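Local coordinates for isochorismatase family protein family (Burkholderia thailandensis, PDB 3TXY) that is of unknown function but belongs to the isochorismatase-like family of cysteine hydrolases, and so may act as a hydrolase, at residues D167-T170 and F171-Q175; E44-N47 and A48-R52. All coordinates share one frame; numbering follows the deposited sequence.

Interaction 2 (residues 44-52) comes first along the chain and interaction 1 (residues 167-175) follows it. Each is a local contact between residues three or four apart. Interaction 1 lies within helix 166-180; interaction 2 lies at the C-terminal end of helix 35-51 and runs on to Arg52. Their centres lie about 27 Å apart, the nearest atoms are about 13 Å apart, and they do not touch. Both helices belong to the same isochorismatase domain, built round a parallel sheet. Helix 35-51 packs on strands 14-19 and 56-61. Helix 166-180 connects strand 153-162 to strand 182-184 and also meets the second subunit. One contact thus belongs to the sheet packing, the other partly to the dimer interface.

Interaction 1 of 2, residues D167-T170 and F171-Q175; sequences DAQT and FALTQ
Thr174 turns back on Thr170, one helical turn earlier. Its hydroxyl OG1 donates to the backbone O of Thr170 at 2.6 Å. The hydroxyl comes from above the carbonyl plane, 41° out of it, and so does not follow a lone pair. The backbone N of Thr174 donates to this same O of Thr170 at 2.9 Å, from the opposite face of the plane. With chi1 at 68°, OG1 sits between the backbone N and the carbonyl carbon of Thr174, which points it back down the helix. Thr174 OG1 also receives a weak hydrogen bond from Gln175 NE2, at 3.5 Å. The methyl CG2 of Thr174 lies 3.9 Å from CG2 of Thr170. The hydroxyl of Thr170 itself bonds to the O of Thr166.

On another side of the helix, Leu173 meets Gln169. Its methyl CD1 lies 3.7 Å from Gln169 NE2 and also touches CG of that chain. The Gln169 chain bends at chi2, which lays its amide beside this methyl. The amide is held at both ends: OE1 is hydrogen-bonded to Thr136 OG1 and NE2 to Val161 O. The leucine therefore packs beside an amide already fixed by the neighbouring fold.

Gln175 CB lies over one face of the Phe171 ring, 3.8 Å above its plane. The ring also stacks with Phe171 of the second subunit. Ala172 faces helix 136-149 of its own chain.

Helix 166-180 is the crossover helix of a beta-alpha-beta unit. Here it divides its work: Gln169 and Ala172 face their own domain, and Phe171 faces the dimer partner. Thr170 O accepts two hydrogen bonds, from N and OG1 of Thr174. The OG1 bond uses the hydroxyl proton within the helix and should limit rotation about chi1.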
loop_
_atom_site.group_PDB
_atom_site.type_symbol
_atom_site.label_atom_id
_atom_site.label_comp_id
_atom_site.label_asym_id
_atom_site.label_seq_id
_atom_site.Cartn_x
_atom_site.Cartn_y
_atom_site.Cartn_z
ATOM N N ASP A 167 4.969 -10.576 -15.299
ATOM C CA ASP A 167 6.052 -10.127 -14.401
ATOM C C ASP A 167 5.440 -9.424 -13.170
ATOM O O ASP A 167 5.890 -9.624 -12.024
ATOM C CB ASP A 167 7.013 -9.170 -15.114
ATOM C CG ASP A 167 8.055 -9.880 -15.984
ATOM O OD1 ASP A 167 8.167 -11.126 -15.987
ATOM O OD2 ASP A 167 8.815 -9.167 -16.655
ATOM N N ALA A 168 4.421 -8.590 -13.396
ATOM C CA ALA A 168 3.786 -7.871 -12.276
ATOM C C ALA A 168 3.010 -8.810 -11.382
ATOM O O ALA A 168 3.066 -8.709 -10.161
ATOM C CB ALA A 168 2.879 -6.767 -12.781
ATOM N N GLN A 169 2.306 -9.758 -11.984
ATOM C CA GLN A 169 1.607 -10.771 -11.198
ATOM C C GLN A 169 2.586 -11.507 -10.310
ATOM O O GLN A 169 2.384 -11.621 -9.102
ATOM C CB GLN A 169 0.909 -11.766 -12.101
ATOM C CG GLN A 169 0.134 -12.846 -11.342
ATOM C CD GLN A 169 -1.260 -12.401 -10.921
ATOM O OE1 GLN A 169 -1.573 -11.210 -10.939
ATOM N NE2 GLN A 169 -2.120 -13.377 -10.581
ATOM N N THR A 170 3.654 -12.003 -10.919
ATOM C CA THR A 170 4.644 -12.768 -10.189
ATOM C C THR A 170 5.308 -11.963 -9.092
ATOM O O THR A 170 5.496 -12.475 -7.994
ATOM C CB THR A 170 5.692 -13.385 -11.139
ATOM O OG1 THR A 170 5.015 -14.348 -11.958
ATOM C CG2 THR A 170 6.814 -14.085 -10.334
ATOM N N PHE A 171 5.650 -10.713 -9.381
ATOM C CA PHE A 171 6.250 -9.856 -8.369
ATOM C C PHE A 171 5.353 -9.725 -7.135
ATOM O O PHE A 171 5.800 -9.926 -6.028
ATOM C CB PHE A 171 6.568 -8.468 -8.915
ATOM C CG PHE A 171 7.350 -7.650 -7.957
ATOM C CD1 PHE A 171 6.713 -6.822 -7.043
ATOM C CD2 PHE A 171 8.731 -7.771 -7.910
ATOM C CE1 PHE A 171 7.459 -6.099 -6.128
ATOM C CE2 PHE A 171 9.478 -7.042 -6.998
ATOM C CZ PHE A 171 8.835 -6.211 -6.105
ATOM N N ALA A 172 4.079 -9.385 -7.333
ATOM C CA ALA A 172 3.155 -9.249 -6.204
ATOM C C ALA A 172 3.004 -10.583 -5.463
ATOM O O ALA A 172 3.089 -10.637 -4.249
ATOM C CB ALA A 172 1.785 -8.755 -6.688
ATOM N N LEU A 173 2.785 -11.675 -6.197
ATOM C CA LEU A 173 2.481 -12.954 -5.556
ATOM C C LEU A 173 3.664 -13.587 -4.845
ATOM O O LEU A 173 3.476 -14.346 -3.895
ATOM C CB LEU A 173 1.902 -13.960 -6.566
ATOM C CG LEU A 173 0.524 -13.679 -7.168
ATOM C CD1 LEU A 173 0.087 -14.868 -8.020
ATOM C CD2 LEU A 173 -0.523 -13.366 -6.113
ATOM N N THR A 174 4.877 -13.291 -5.304
ATOM C CA THR A 174 6.073 -13.907 -4.741
ATOM C C THR A 174 6.906 -12.957 -3.862
ATOM O O THR A 174 7.540 -13.423 -2.892
ATOM C CB THR A 174 6.961 -14.515 -5.845
ATOM O OG1 THR A 174 7.534 -13.466 -6.654
ATOM C CG2 THR A 174 6.144 -15.465 -6.716
ATOM N N GLN A 175 6.887 -11.657 -4.160
ATOM C CA GLN A 175 7.772 -10.709 -3.460
ATOM C C GLN A 175 7.066 -9.874 -2.375
ATOM O O GLN A 175 7.727 -9.411 -1.454
ATOM C CB GLN A 175 8.480 -9.762 -4.441
ATOM C CG GLN A 175 9.308 -10.442 -5.518
ATOM C CD GLN A 175 10.480 -11.226 -4.977
ATOM O OE1 GLN A 175 11.272 -10.723 -4.168
ATOM N NE2 GLN A 175 10.617 -12.466 -5.437
#

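Interaction 2 of 2, residues E44-N47 and A48-R52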
loop_
_atom_site.group_PDB
_atom_site.type_symbol
_atom_site.label_atom_id
_atom_site.label_comp_id
_atom_site.label_asym_id
_atom_site.label_seq_id
_atom_site.Cartn_x
_atom_site.Cartn_y
_atom_site.Cartn_z
ATOM N N GLU A 44 -17.896 -18.180 -7.844
ATOM C CA GLU A 44 -17.812 -19.532 -7.283
ATOM C C GLU A 44 -17.441 -19.488 -5.820
ATOM O O GLU A 44 -18.021 -20.189 -4.996
ATOM C CB GLU A 44 -16.768 -20.385 -8.016
ATOM C CG GLU A 44 -17.127 -20.820 -9.430
ATOM C CD GLU A 44 -15.922 -21.417 -10.158
ATOM O OE1 GLU A 44 -15.108 -22.113 -9.501
ATOM O OE2 GLU A 44 -15.765 -21.158 -11.379
ATOM N N LEU A 45 -16.444 -18.681 -5.485
ATOM C CA LEU A 45 -16.092 -18.518 -4.081
ATOM C C LEU A 45 -17.230 -17.889 -3.260
ATOM O O LEU A 45 -17.488 -18.296 -2.128
ATOM C CB LEU A 45 -14.813 -17.675 -3.950
ATOM C CG LEU A 45 -13.512 -18.411 -4.248
ATOM C CD1 LEU A 45 -12.381 -17.397 -4.339
ATOM C CD2 LEU A 45 -13.233 -19.424 -3.141
ATOM N N ALA A 46 -17.878 -16.879 -3.832
ATOM C CA ALA A 46 -18.994 -16.188 -3.193
ATOM C C ALA A 46 -20.075 -17.200 -2.824
ATOM O O ALA A 46 -20.636 -17.165 -1.727
ATOM C CB ALA A 46 -19.556 -15.141 -4.132
ATOM N N ASN A 47 -20.341 -18.130 -3.728
ATOM C CA ASN A 47 -21.330 -19.189 -3.435
ATOM C C ASN A 47 -20.921 -20.013 -2.204
ATOM O O ASN A 47 -21.742 -20.292 -1.335
ATOM C CB ASN A 47 -21.525 -20.101 -4.641
ATOM C CG ASN A 47 -22.215 -19.401 -5.795
ATOM O OD1 ASN A 47 -22.814 -18.332 -5.632
ATOM N ND2 ASN A 47 -22.108 -19.985 -6.979
ATOM N N ALA A 48 -19.635 -20.348 -2.127
ATOM C CA ALA A 48 -19.091 -21.102 -0.992
ATOM C C ALA A 48 -19.180 -20.317 0.326
ATOM O O ALA A 48 -19.504 -20.895 1.378
ATOM C CB ALA A 48 -17.660 -21.509 -1.289
ATOM N N PHE A 49 -18.910 -19.011 0.266
ATOM C CA PHE A 49 -19.082 -18.128 1.419
ATOM C C PHE A 49 -20.541 -17.994 1.865
ATOM O O PHE A 49 -20.851 -18.210 3.044
ATOM C CB PHE A 49 -18.454 -16.753 1.143
ATOM C CG PHE A 49 -16.975 -16.711 1.438
ATOM C CD1 PHE A 49 -16.064 -17.349 0.599
ATOM C CD2 PHE A 49 -16.489 -16.076 2.582
ATOM C CE1 PHE A 49 -14.692 -17.324 0.877
ATOM C CE2 PHE A 49 -15.136 -16.075 2.875
ATOM C CZ PHE A 49 -14.233 -16.678 2.022
ATOM N N ARG A 50 -21.439 -17.709 0.926
ATOM C CA ARG A 50 -22.850 -17.511 1.264
ATOM C C ARG A 50 -23.467 -18.770 1.871
ATOM O O ARG A 50 -24.226 -18.685 2.853
ATOM C CB ARG A 50 -23.637 -17.040 0.038
ATOM C CG ARG A 50 -23.289 -15.613 -0.398
ATOM C CD ARG A 50 -24.373 -15.047 -1.307
ATOM N NE ARG A 50 -23.877 -13.993 -2.198
ATOM C CZ ARG A 50 -23.296 -14.206 -3.381
ATOM N NH1 ARG A 50 -23.086 -15.440 -3.837
ATOM N NH2 ARG A 50 -22.894 -13.172 -4.105
ATOM N N ALA A 51 -23.110 -19.923 1.303
ATOM C CA ALA A 51 -23.473 -21.246 1.848
ATOM C C ALA A 51 -23.164 -21.402 3.335
ATOM O O ALA A 51 -23.835 -22.175 4.031
ATOM C CB ALA A 51 -22.770 -22.359 1.065
ATOM N N ARG A 52 -22.148 -20.692 3.810
ATOM C CA ARG A 52 -21.693 -20.784 5.202
ATOM C C ARG A 52 -22.102 -19.573 6.036
ATOM O O ARG A 52 -21.643 -19.412 7.173
ATOM C CB ARG A 52 -20.176 -20.987 5.243
ATOM C CG ARG A 52 -19.755 -22.372 4.785
ATOM C CD ARG A 52 -18.263 -22.456 4.505
ATOM N NE ARG A 52 -17.855 -23.777 4.020
ATOM C CZ ARG A 52 -18.040 -24.244 2.783
ATOM N NH1 ARG A 52 -18.661 -23.526 1.849
ATOM N NH2 ARG A 52 -17.609 -25.461 2.479
HETATM O O HOH W 1 -24.734 -17.951 -3.283
#
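Arg50 carries its CG anti to its carbonyl carbon (chi1 -70°), and the chain then runs extended to NE. This lays the guanidinium back along the helix toward Ala46 and Asn47. Asn47 has a similar first torsion (-69°), and its OD1 comes to the edge of the guanidinium, near its plane, 3.4 Å from Arg50 NH1. The amide and guanidinium planes are turned 49° apart. A water joins the two groups: it donates to Asn47 OD1 and accepts from Arg50 NH1, each at 3.1 Å. The methyl of Ala46 packs obliquely against the guanidinium, with CB 3.6 Å from Arg50 NH1. Nearer the backbone, Arg50 CG lies 3.3 Å from Ala46 O, while Arg50 N donates to that same oxygen at 2.8 Å.

Phe49 points elsewhere. Its ring edge meets the O of Leu45, with CD1 3.2 Å from that oxygen and the oxygen in the ring plane. Phe49 and Leu45 also pack on strand 14-19 and helix 186-194, which places this side of helix 35-51 in the hydrophobic core.

At the C-terminal end, Arg52 folds back. Arg52 NH1 donates to Ala48 O at 2.8 Å, with the oxygen close to the plane of the Arg52 guanidinium. This gives a late carbonyl of the helix a side-chain donor.

Arg50 NH2 forms a salt bridge with Asp101, and the Arg50 side chain also touches Val56 and Phe58 of strand 56-61. Asp101 probably balances most of the charge of Arg50. The water ties NH1 to Asn47 OD1, which probably helps to orient the guanidinium.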